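Local coordinates for beta-xylanase (Roseburia intestinalis L1-82, PDB 6SGF), which probably cleaves internal beta-1,4-xylosidic bonds in xylan, and is represented here by its N-terminal CBM86 module, a low-affinity xylan binder, at residues B[59-62]-B[67-70]; B[105-110]-B[124-129]. All coordinates share one frame; numbering follows the deposited sequence.

Contact 1. Residues B[59-62]-B[67-70]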
loop_
_atom_site.group_PDB
_atom_site.type_symbol
_atom_site.label_atom_id
_atom_site.label_comp_id
_atom_site.label_asym_id
_atom_site.label_seq_id
_atom_site.Cartn_x
_atom_site.Cartn_y
_atom_site.Cartn_z
ATOM N N PHE B 59 -10.781 0.835 1.007
ATOM C CA PHE B 59 -10.030 -0.078 1.848
ATOM C C PHE B 59 -9.567 -1.236 0.980
ATOM O O PHE B 59 -10.393 -1.888 0.326
ATOM C CB PHE B 59 -10.870 -0.641 2.998
ATOM C CG PHE B 59 -11.400 0.385 3.954
ATOM C CD1 PHE B 59 -12.356 1.317 3.551
ATOM C CD2 PHE B 59 -10.970 0.396 5.251
ATOM C CE1 PHE B 59 -12.880 2.241 4.447
ATOM C CE2 PHE B 59 -11.483 1.274 6.151
ATOM C CZ PHE B 59 -12.447 2.221 5.748
ATOM N N GLN B 60 -8.272 -1.499 0.983
ATOM C CA GLN B 60 -7.708 -2.667 0.325
ATOM C C GLN B 60 -7.378 -3.725 1.368
ATOM O O GLN B 60 -6.672 -3.440 2.351
ATOM C CB GLN B 60 -6.456 -2.297 -0.470
ATOM C CG GLN B 60 -5.851 -3.465 -1.254
ATOM C CD GLN B 60 -4.653 -3.049 -2.129
ATOM O OE1 GLN B 60 -4.106 -1.951 -2.005
ATOM N NE2 GLN B 60 -4.255 -3.933 -2.999
ATOM N N VAL B 61 -7.883 -4.939 1.143
ATOM C CA VAL B 61 -7.704 -6.063 2.048
ATOM C C VAL B 61 -7.116 -7.261 1.304
ATOM O O VAL B 61 -7.106 -7.331 0.070
ATOM C CB VAL B 61 -9.015 -6.453 2.754
ATOM C CG1 VAL B 61 -9.559 -5.290 3.559
ATOM C CG2 VAL B 61 -10.023 -6.943 1.772
ATOM N N ALA B 62 -6.633 -8.223 2.090
ATOM C CA ALA B 62 -6.077 -9.461 1.553
ATOM C C ALA B 62 -6.404 -10.590 2.522
ATOM O O ALA B 62 -6.628 -10.362 3.703
ATOM C CB ALA B 62 -4.563 -9.329 1.313
ATOM N N PRO B 67 -16.913 -12.003 6.156
ATOM C CA PRO B 67 -17.442 -10.698 5.715
ATOM C C PRO B 67 -17.059 -9.601 6.699
ATOM O O PRO B 67 -16.982 -9.838 7.906
ATOM C CB PRO B 67 -18.961 -10.912 5.674
ATOM C CG PRO B 67 -19.133 -12.431 5.570
ATOM C CD PRO B 67 -17.993 -12.997 6.341
ATOM N N ILE B 68 -16.788 -8.399 6.178
ATOM C CA ILE B 68 -16.299 -7.316 7.026
ATOM C C ILE B 68 -17.206 -6.093 6.917
ATOM O O ILE B 68 -17.885 -5.867 5.917
ATOM C CB ILE B 68 -14.827 -6.901 6.720
ATOM C CG1 ILE B 68 -14.637 -6.449 5.260
ATOM C CG2 ILE B 68 -13.902 -8.007 7.057
ATOM C CD1 ILE B 68 -13.244 -5.997 4.960
ATOM N N SER B 69 -17.154 -5.279 7.969
ATOM C CA SER B 69 -17.766 -3.968 8.041
ATOM C C SER B 69 -16.671 -2.914 8.105
ATOM O O SER B 69 -15.639 -3.110 8.756
ATOM C CB SER B 69 -18.682 -3.900 9.268
ATOM O OG SER B 69 -19.733 -4.842 9.055
ATOM N N LEU B 70 -16.875 -1.822 7.382
ATOM C CA LEU B 70 -15.888 -0.774 7.238
ATOM C C LEU B 70 -16.468 0.530 7.773
ATOM O O LEU B 70 -17.650 0.835 7.553
ATOM C CB LEU B 70 -15.465 -0.631 5.787
ATOM C CG LEU B 70 -14.925 -1.919 5.163
ATOM C CD1 LEU B 70 -14.760 -1.712 3.645
ATOM C CD2 LEU B 70 -13.656 -2.395 5.764
#
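Phe59 and Val61 face Leu70 and Ile68 across two strands that lie in different sheets; the gap between them runs to 10.0 Å between the CA atoms of Val61 and Ile68 and narrows toward Phe59 and Leu70. This is the facing of two layers in a beta-sandwich: the strands share no hydrogen bonds, and side chains alone fill the space between them. Every second residue points inward, and all four that do are apolar, as suits the buried space between two sheets. Leu70 lies over one face of the Phe59 ring, the two side chains passing in opposite directions. Leu70 CB sits 4.1 Å from the Phe59 ring centroid and only 13° off the normal, a CH-pi contact. Farther along, the branched end of Leu70 spreads over the root of the ring: Leu70 CD1 comes to 3.9 Å from Phe59 CD1, while Leu70 CD2 is 3.9 Å from Phe59 CD2. A chi1 of -61° carries the Phe59 ring across toward the other layer, where its face meets Leu70; the side chain also packs on Val107, Val126 and Ile96. Were Phe59 cut back to an alanine, Leu70 would probably lose the flat surface it rests on and a gap would open between the layers. The intervening residues turn outward and are polar: Gln60 OE1 accepts a hydrogen bond from Ser125 OG, and Ser69 packs on Tyr86 and Met110 of the glycan pocket. The second apolar pair is slimmer and meets tip to tip, the long isoleucine branch spanning the wider gap until Ile68 CD1 stands 4.0 Å from Val61 CG1.

Contact 2. Residues B[105-110]-B[124-129]; sequences DAVGIM and VSVTFE. With CD (cadmium ion), chain S; XYP (beta-D-xylopyranose), chain H.
Val107 reaches out of one layer of the beta-sandwich to Val126 and Phe128 of the other, and its two methyls divide the work. Pointed away from its own carbonyl (chi1 -62°), Val107 CG1 comes to 3.9 Å from Phe128 CZ, meeting the edge of the ring near its plane rather than a face. This is the closer meeting; the valine pair is slacker, with Val107 CG2 4.3 Å from Val126 CG2. A short branched side chain suits this place: it offers two apolar tips at once, while the longer phenylalanine reaches in from the opposite layer. Both meetings are buried, unlike the far end of strand 119-130, where Glu129 extends from a partly exposed position and binds a cadmium ion through both carboxylate oxygens, OE2 at 2.6 Å from the metal. On the other strand Met110 belongs to the glycan pocket: a bend about its CG-SD bond (chi3 74°) lets Met110 SD and CE both lie 3.2 Å from O3 of a xylose unit that Gln40, Lys71 and Asp78 hold by hydrogen bonds. Strand 103-110 runs between strands 40-50 and 68-73. In the opposing sheet, strand 119-130 pairs with strand 54-62, where Val124 and Ser125 both face Gln60 in a classic beta bulge. Phe128 lies beside Val57 of its own sheet and crosses the interior to Leu45 and Ile49 of strand 40-50.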
loop_
_atom_site.group_PDB
_atom_site.type_symbol
_atom_site.label_atom_id
_atom_site.label_comp_id
_atom_site.label_asym_id
_atom_site.label_seq_id
_atom_site.Cartn_x
_atom_site.Cartn_y
_atom_site.Cartn_z
ATOM N N ASP B 105 -10.831 11.453 11.220
ATOM C CA ASP B 105 -9.695 11.239 12.101
ATOM C C ASP B 105 -9.278 9.777 12.180
ATOM O O ASP B 105 -8.161 9.488 12.633
ATOM C CB ASP B 105 -10.012 11.733 13.526
ATOM C CG ASP B 105 -11.231 11.031 14.154
ATOM O OD1 ASP B 105 -12.229 10.781 13.448
ATOM O OD2 ASP B 105 -11.208 10.748 15.368
ATOM N N ALA B 106 -10.118 8.852 11.727
ATOM C CA ALA B 106 -9.833 7.433 11.904
ATOM C C ALA B 106 -10.684 6.609 10.945
ATOM O O ALA B 106 -11.669 7.095 10.386
ATOM C CB ALA B 106 -10.096 6.980 13.344
ATOM N N VAL B 107 -10.286 5.338 10.785
ATOM C CA VAL B 107 -11.049 4.325 10.059
ATOM C C VAL B 107 -11.064 3.045 10.887
ATOM O O VAL B 107 -10.312 2.891 11.851
ATOM C CB VAL B 107 -10.469 4.055 8.656
ATOM C CG1 VAL B 107 -10.528 5.348 7.816
ATOM C CG2 VAL B 107 -9.070 3.497 8.748
ATOM N N GLY B 108 -11.966 2.129 10.531
ATOM C CA GLY B 108 -12.083 0.897 11.279
ATOM C C GLY B 108 -12.592 -0.262 10.437
ATOM O O GLY B 108 -13.186 -0.075 9.366
ATOM N N ILE B 109 -12.335 -1.464 10.950
ATOM C CA ILE B 109 -12.838 -2.716 10.403
ATOM C C ILE B 109 -13.454 -3.488 11.557
ATOM O O ILE B 109 -12.861 -3.543 12.641
ATOM C CB ILE B 109 -11.743 -3.559 9.729
ATOM C CG1 ILE B 109 -11.169 -2.813 8.524
ATOM C CG2 ILE B 109 -12.336 -4.953 9.377
ATOM C CD1 ILE B 109 -9.994 -3.595 7.834
ATOM N N MET B 110 -14.642 -4.050 11.331
ATOM C CA MET B 110 -15.414 -4.777 12.333
ATOM C C MET B 110 -16.060 -6.005 11.686
ATOM O O MET B 110 -16.287 -6.025 10.479
ATOM C CB MET B 110 -16.495 -3.850 12.923
ATOM C CG MET B 110 -17.432 -4.498 13.892
ATOM S SD MET B 110 -18.688 -3.308 14.478
ATOM C CE MET B 110 -19.779 -3.127 13.079
ATOM N N VAL B 124 -4.395 -3.925 3.891
ATOM C CA VAL B 124 -3.262 -3.532 3.056
ATOM C C VAL B 124 -3.086 -2.028 3.024
ATOM O O VAL B 124 -1.979 -1.512 3.206
ATOM C CB VAL B 124 -3.464 -4.087 1.623
ATOM C CG1 VAL B 124 -2.362 -3.602 0.675
ATOM C CG2 VAL B 124 -3.612 -5.608 1.665
ATOM N N SER B 125 -4.160 -1.294 2.762
ATOM C CA SER B 125 -4.038 0.141 2.610
ATOM C C SER B 125 -5.419 0.759 2.689
ATOM O O SER B 125 -6.425 0.076 2.490
ATOM C CB SER B 125 -3.391 0.500 1.281
ATOM O OG SER B 125 -4.228 0.170 0.191
ATOM N N VAL B 126 -5.437 2.062 2.943
ATOM C CA VAL B 126 -6.644 2.878 2.873
ATOM C C VAL B 126 -6.332 4.118 2.050
ATOM O O VAL B 126 -5.315 4.780 2.277
ATOM C CB VAL B 126 -7.155 3.271 4.269
ATOM C CG1 VAL B 126 -8.470 4.072 4.126
ATOM C CG2 VAL B 126 -7.352 2.016 5.135
ATOM N N THR B 127 -7.182 4.395 1.066
ATOM C CA THR B 127 -6.991 5.484 0.117
ATOM C C THR B 127 -8.136 6.481 0.214
ATOM O O THR B 127 -9.298 6.083 0.183
ATOM C CB THR B 127 -6.935 4.959 -1.320
ATOM O OG1 THR B 127 -5.760 4.141 -1.511
ATOM C CG2 THR B 127 -6.925 6.164 -2.270
ATOM N N PHE B 128 -7.805 7.765 0.327
ATOM C CA PHE B 128 -8.776 8.855 0.316
ATOM C C PHE B 128 -8.669 9.589 -1.004
ATOM O O PHE B 128 -7.616 10.163 -1.307
ATOM C CB PHE B 128 -8.508 9.801 1.470
ATOM C CG PHE B 128 -8.681 9.144 2.802
ATOM C CD1 PHE B 128 -7.685 8.349 3.324
ATOM C CD2 PHE B 128 -9.859 9.288 3.494
ATOM C CE1 PHE B 128 -7.854 7.720 4.534
ATOM C CE2 PHE B 128 -10.033 8.668 4.726
ATOM C CZ PHE B 128 -9.031 7.867 5.229
ATOM N N GLU B 129 -9.724 9.527 -1.810
ATOM C CA GLU B 129 -9.770 10.288 -3.047
ATOM C C GLU B 129 -10.592 11.552 -2.837
ATOM O O GLU B 129 -11.768 11.479 -2.453
ATOM C CB GLU B 129 -10.322 9.497 -4.222
ATOM C CG GLU B 129 -10.219 10.383 -5.470
ATOM C CD GLU B 129 -10.233 9.611 -6.731
ATOM O OE1 GLU B 129 -10.280 8.368 -6.619
ATOM O OE2 GLU B 129 -10.206 10.234 -7.828
HETATM CD CD CD S . -10.757 8.001 -8.989
HETATM C C1 XYP H . -20.452 -1.760 18.712
HETATM C C2 XYP H . -19.951 -1.299 17.342
HETATM C C3 XYP H . -21.112 -0.967 16.471
HETATM C C4 XYP H . -22.166 -2.051 16.471
HETATM C C5 XYP H . -22.615 -2.463 17.880
HETATM O O2 XYP H . -19.031 -0.223 17.539
HETATM O O3 XYP H . -20.609 -0.784 15.116
HETATM O O4 XYP H . -23.281 -1.534 15.728
HETATM O O5 XYP H . -21.410 -2.898 18.588
#

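Overall arrangement
From the N terminus the chain first reaches contact 1, where strand 54-62 leaves one sheet and, after a five-residue loop, 63-67, the chain re-enters the fold as strand 68-73 in the other. Contact 2 follows in series, neither nested nor crossed: strand 103-110 lies in the glycan-binding sheet, and after the intervening residues the chain returns in strand 119-130 of the opposite one. The two contacts, whose centres are 9 Å apart, are joined through both sheets. Ser69 N probably bonds to Met110 O in one layer and Val124 N to Gln60 O in the other, while Leu70 packs on Ile109 in the shared interior.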